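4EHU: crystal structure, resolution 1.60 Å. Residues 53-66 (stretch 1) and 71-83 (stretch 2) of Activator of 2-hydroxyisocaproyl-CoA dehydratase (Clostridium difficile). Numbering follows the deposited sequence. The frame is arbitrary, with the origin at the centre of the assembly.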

# COMPACT_ATOMS: atom_id res chain seq x y z
N ALA A 53 -35.35 0.32 23.93
CA ALA A 53 -34.78 1.66 23.99
C ALA A 53 -33.54 1.63 24.86
O ALA A 53 -33.28 0.64 25.55
CB ALA A 53 -35.79 2.65 24.54
N ARG A 54 -32.76 2.70 24.84
CA ARG A 54 -31.52 2.75 25.60
C ARG A 54 -31.76 2.29 27.03
O ARG A 54 -30.98 1.52 27.58
CB ARG A 54 -30.94 4.17 25.60
CG ARG A 54 -29.66 4.31 26.42
CD ARG A 54 -28.59 3.33 25.95
NE ARG A 54 -27.29 3.54 26.59
CZ ARG A 54 -26.89 2.93 27.70
NH1 ARG A 54 -27.69 2.06 28.32
NH2 ARG A 54 -25.69 3.19 28.19
N GLU A 55 -32.85 2.75 27.64
CA GLU A 55 -33.07 2.49 29.06
C GLU A 55 -33.25 1.00 29.36
O GLU A 55 -33.08 0.57 30.50
CB GLU A 55 -34.26 3.30 29.59
CG GLU A 55 -35.62 2.87 29.04
CD GLU A 55 -36.16 3.83 27.99
OE1 GLU A 55 -35.36 4.47 27.28
OE2 GLU A 55 -37.40 3.95 27.89
N ASP A 56 -33.59 0.22 28.34
CA ASP A 56 -33.75 -1.23 28.51
C ASP A 56 -32.43 -2.00 28.49
O ASP A 56 -32.39 -3.17 28.84
CB ASP A 56 -34.67 -1.78 27.43
CG ASP A 56 -36.06 -1.19 27.48
OD1 ASP A 56 -36.85 -1.60 28.36
OD2 ASP A 56 -36.36 -0.32 26.64
N ILE A 57 -31.36 -1.35 28.07
CA ILE A 57 -30.05 -2.02 27.98
C ILE A 57 -29.27 -1.78 29.28
O ILE A 57 -28.95 -0.64 29.62
CB ILE A 57 -29.23 -1.50 26.78
CG1 ILE A 57 -30.11 -1.37 25.54
CG2 ILE A 57 -28.03 -2.43 26.49
CD1 ILE A 57 -30.75 -2.70 25.11
N LYS A 58 -28.99 -2.86 30.01
CA LYS A 58 -28.37 -2.75 31.33
C LYS A 58 -26.90 -2.31 31.27
O LYS A 58 -26.49 -1.48 32.08
CB LYS A 58 -28.50 -4.07 32.09
CG LYS A 58 -27.83 -4.08 33.45
CD LYS A 58 -28.85 -4.18 34.57
CE LYS A 58 -28.20 -4.12 35.95
NZ LYS A 58 -27.38 -5.33 36.26
N LYS A 59 -26.13 -2.89 30.34
CA LYS A 59 -24.74 -2.49 30.09
C LYS A 59 -24.45 -2.46 28.59
O LYS A 59 -24.98 -3.27 27.82
CB LYS A 59 -23.75 -3.45 30.75
CG LYS A 59 -23.85 -3.54 32.27
CD LYS A 59 -23.31 -2.31 32.96
CE LYS A 59 -23.27 -2.52 34.47
NZ LYS A 59 -22.76 -1.34 35.23
N VAL A 60 -23.60 -1.51 28.21
CA VAL A 60 -23.14 -1.36 26.84
C VAL A 60 -21.63 -1.38 26.83
O VAL A 60 -21.00 -0.67 27.61
CB VAL A 60 -23.60 -0.02 26.24
CG1 VAL A 60 -23.08 0.14 24.81
CG2 VAL A 60 -25.12 0.09 26.28
N VAL A 61 -21.04 -2.18 25.95
CA VAL A 61 -19.58 -2.14 25.75
C VAL A 61 -19.29 -1.80 24.30
O VAL A 61 -19.94 -2.31 23.39
CB VAL A 61 -18.92 -3.49 26.12
CG1 VAL A 61 -17.46 -3.54 25.61
CG2 VAL A 61 -18.98 -3.73 27.63
N VAL A 62 -18.29 -0.95 24.09
CA VAL A 62 -17.87 -0.60 22.74
C VAL A 62 -16.43 -1.03 22.51
O VAL A 62 -15.59 -0.99 23.41
CB VAL A 62 -18.02 0.92 22.49
CG1 VAL A 62 -17.08 1.71 23.38
CG2 VAL A 62 -17.76 1.24 21.03
N THR A 63 -16.17 -1.46 21.29
CA THR A 63 -14.85 -1.94 20.91
C THR A 63 -14.52 -1.41 19.52
O THR A 63 -15.33 -0.71 18.92
CB THR A 63 -14.80 -3.49 20.94
OG1 THR A 63 -13.45 -3.95 20.81
CG2 THR A 63 -15.66 -4.09 19.85
N GLY A 64 -13.33 -1.73 19.03
CA GLY A 64 -12.92 -1.35 17.69
C GLY A 64 -12.07 -0.09 17.68
O GLY A 64 -11.86 0.55 18.70
N TYR A 65 -11.59 0.24 16.49
CA TYR A 65 -10.77 1.41 16.25
C TYR A 65 -11.42 2.67 16.79
O TYR A 65 -10.73 3.54 17.32
CB TYR A 65 -10.55 1.54 14.74
CG TYR A 65 -9.71 2.71 14.34
CD1 TYR A 65 -8.34 2.70 14.53
CD2 TYR A 65 -10.28 3.83 13.75
CE1 TYR A 65 -7.55 3.79 14.14
CE2 TYR A 65 -9.51 4.90 13.36
CZ TYR A 65 -8.15 4.88 13.56
OH TYR A 65 -7.39 5.96 13.17
N GLY A 66 -12.74 2.78 16.66
CA GLY A 66 -13.45 3.98 17.10
C GLY A 66 -13.93 4.00 18.54
O GLY A 66 -14.63 4.92 18.95
N SER A 71 -18.74 7.73 23.56
CA SER A 71 -18.78 8.15 24.96
C SER A 71 -19.97 7.59 25.75
O SER A 71 -20.07 7.82 26.95
CB SER A 71 -18.79 9.68 25.05
OG SER A 71 -20.05 10.20 24.66
N ASP A 72 -20.87 6.87 25.08
CA ASP A 72 -22.09 6.39 25.73
C ASP A 72 -22.04 4.90 26.10
O ASP A 72 -23.08 4.24 26.15
CB ASP A 72 -23.31 6.65 24.84
CG ASP A 72 -23.67 8.13 24.78
OD1 ASP A 72 -23.78 8.77 25.84
OD2 ASP A 72 -23.83 8.65 23.65
N ALA A 73 -20.84 4.39 26.36
CA ALA A 73 -20.68 2.99 26.76
C ALA A 73 -20.25 2.90 28.21
O ALA A 73 -19.68 3.85 28.75
CB ALA A 73 -19.66 2.28 25.85
N ASP A 74 -20.52 1.76 28.84
CA ASP A 74 -20.06 1.48 30.19
C ASP A 74 -18.57 1.10 30.24
O ASP A 74 -17.87 1.44 31.19
CB ASP A 74 -20.90 0.39 30.83
CG ASP A 74 -22.34 0.80 31.03
OD1 ASP A 74 -22.60 1.59 31.96
OD2 ASP A 74 -23.22 0.35 30.28
N LYS A 75 -18.11 0.38 29.23
CA LYS A 75 -16.69 0.09 29.08
C LYS A 75 -16.32 0.21 27.62
O LYS A 75 -17.15 0.00 26.72
CB LYS A 75 -16.36 -1.33 29.56
CG LYS A 75 -16.56 -1.60 31.03
CD LYS A 75 -15.51 -0.92 31.87
CE LYS A 75 -15.82 -1.09 33.35
NZ LYS A 75 -14.80 -0.45 34.23
N GLN A 76 -15.07 0.57 27.37
CA GLN A 76 -14.48 0.46 26.05
C GLN A 76 -13.40 -0.60 26.15
O GLN A 76 -12.49 -0.46 26.95
CB GLN A 76 -13.87 1.81 25.65
CG GLN A 76 -14.88 2.93 25.63
CD GLN A 76 -14.29 4.24 26.10
OE1 GLN A 76 -13.50 4.28 27.05
NE2 GLN A 76 -14.65 5.32 25.43
N ILE A 77 -13.48 -1.63 25.32
CA ILE A 77 -12.59 -2.79 25.49
C ILE A 77 -11.91 -3.13 24.19
O ILE A 77 -12.50 -3.02 23.14
CB ILE A 77 -13.36 -4.03 26.02
CG1 ILE A 77 -13.93 -3.74 27.42
CG2 ILE A 77 -12.46 -5.24 26.10
CD1 ILE A 77 -14.87 -4.84 27.91
N SER A 78 -10.65 -3.55 24.30
CA SER A 78 -9.86 -4.03 23.16
C SER A 78 -10.61 -4.98 22.21
O SER A 78 -11.30 -5.91 22.65
CB SER A 78 -8.63 -4.75 23.70
OG SER A 78 -7.95 -5.47 22.69
N GLU A 79 -10.45 -4.78 20.91
CA GLU A 79 -11.08 -5.68 19.94
C GLU A 79 -10.39 -7.03 19.90
O GLU A 79 -10.98 -8.01 19.42
CB GLU A 79 -11.14 -5.06 18.54
CG GLU A 79 -9.81 -4.98 17.83
CD GLU A 79 -9.78 -3.86 16.80
OE1 GLU A 79 -9.70 -4.18 15.58
OE2 GLU A 79 -9.78 -2.67 17.20
N LEU A 80 -9.16 -7.14 20.40
CA LEU A 80 -8.55 -8.46 20.49
C LEU A 80 -9.34 -9.27 21.50
O LEU A 80 -9.69 -10.44 21.26
CB LEU A 80 -7.09 -8.42 20.95
CG LEU A 80 -6.05 -7.89 19.96
CD1 LEU A 80 -6.43 -6.53 19.40
CD2 LEU A 80 -4.67 -7.83 20.65
N SER A 81 -9.63 -8.66 22.64
CA SER A 81 -10.40 -9.36 23.67
C SER A 81 -11.82 -9.65 23.19
O SER A 81 -12.36 -10.74 23.43
CB SER A 81 -10.48 -8.53 24.95
OG SER A 81 -9.16 -8.23 25.39
N CYS A 82 -12.43 -8.68 22.52
CA CYS A 82 -13.81 -8.86 22.10
C CYS A 82 -13.93 -9.93 21.01
O CYS A 82 -14.83 -10.76 21.09
CB CYS A 82 -14.43 -7.55 21.65
SG CYS A 82 -14.74 -6.40 23.05
N HIS A 83 -13.06 -9.94 20.00
CA HIS A 83 -13.17 -11.01 19.00
C HIS A 83 -12.91 -12.38 19.63
O HIS A 83 -13.59 -13.33 19.31
CB HIS A 83 -12.22 -10.79 17.82
CG HIS A 83 -12.75 -9.83 16.81
ND1 HIS A 83 -13.85 -10.09 16.03
CD2 HIS A 83 -12.28 -8.62 16.41
CE1 HIS A 83 -14.06 -9.08 15.20
NE2 HIS A 83 -13.13 -8.16 15.43
O HOH W 1 -25.70 1.24 30.43
O HOH W 2 -24.46 0.85 34.21
O HOH W 3 -11.09 -1.85 14.55

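Two short parallel strands, paired through their backbones, form the centre of this contact, with an aspartate clamp and bridging waters at one end and a threonine hydroxyl anchored beside the start of a helix at the other; together they bury 652 Å², both sides summed. The register pairs Val61 with Lys75 and Val62 with Gln76. Val62 bonds to two residues of stretch 2, on either side of Gln76 in sequence, as parallel pairing requires: Val62 N donates to Lys75 O (3.0 Å), and Val62 O accepts from Ile77 N (2.9 Å). Beside these bonds, alpha carbons approach the same carbonyl oxygens, with Val61 CA 3.4 Å from Lys75 O and Gln76 CA 3.2 Å from Val62 O, both as CA-H...O contacts.

Before the bridges, Asp74 binds Val60 through both its backbone and its side chain. Asp74 N donates to Val60 O (2.8 Å), while the carboxylate turns back, with chi1 in the m well, so that Val60 N donates to Asp74 OD2 (2.8 Å). An aspartate suits this place because its short side chain brings an acceptor to an amide that the partner backbone leaves free. Val60 O also receives a weak bond from Lys75 N (3.5 Å).

Basic residues gather around the same carboxylate, but at distances beyond a salt bridge: Arg54 NH2 lies 4.3 Å from Asp74 OD2, and Lys59 NZ 4.4 Å from Asp74 OD1. Water fills the gaps. Water 1 accepts from Arg54 NH2 (3.0 Å) and donates to Asp74 OD2 (2.6 Å) and to Lys58 O (3.3 Å); water 2 accepts from Lys59 NZ (3.0 Å) and donates to Asp74 OD1 (3.0 Å). The guanidinium also presents its edge to the Asp72 carbonyl, in a weak bond from Arg54 NH2 to Asp72 O (3.5 Å).

Apolar side chains pack on both faces of the strand pair. On the face of Val61 and Lys75, Val61 CG1 meets Ile77 CD1 at 3.7 Å; Lys75 lays its CB 4.0 Å from Val61 CG2, then leads its charged end away. On the face of Val62 and Gln76, Val62 CG1 touches Ala73 CB (3.6 Å) and Gln76 CG (3.4 Å). The beta-branched valines suit extended backbone and are buried here, whereas Lys75 is exposed.

At the far end, Thr63 points toward stretch 2, and its OG1 donates to Ile77 O (2.7 Å), while Thr63 CA makes a CA-H...O contact with that oxygen (3.4 Å). Thr63 OG1 also lies 3.6 Å from Cys82 SG, on the first turn of the helix. Ser78 caps that helix: its OG accepts from Leu80 N (3.1 Å). Glu79 reaches back, placing OE2 3.4 Å from Gly64 CA, and water 3 lies between the stretches, accepting from Tyr65 N (2.9 Å) and standing 2.9 Å from Glu79 OE1. Gly64, at phi 98° and psi 175°, needs to be glycine, since a CB would jam against the carbonyl oxygen of Thr63. Its buried amide N finds no partner.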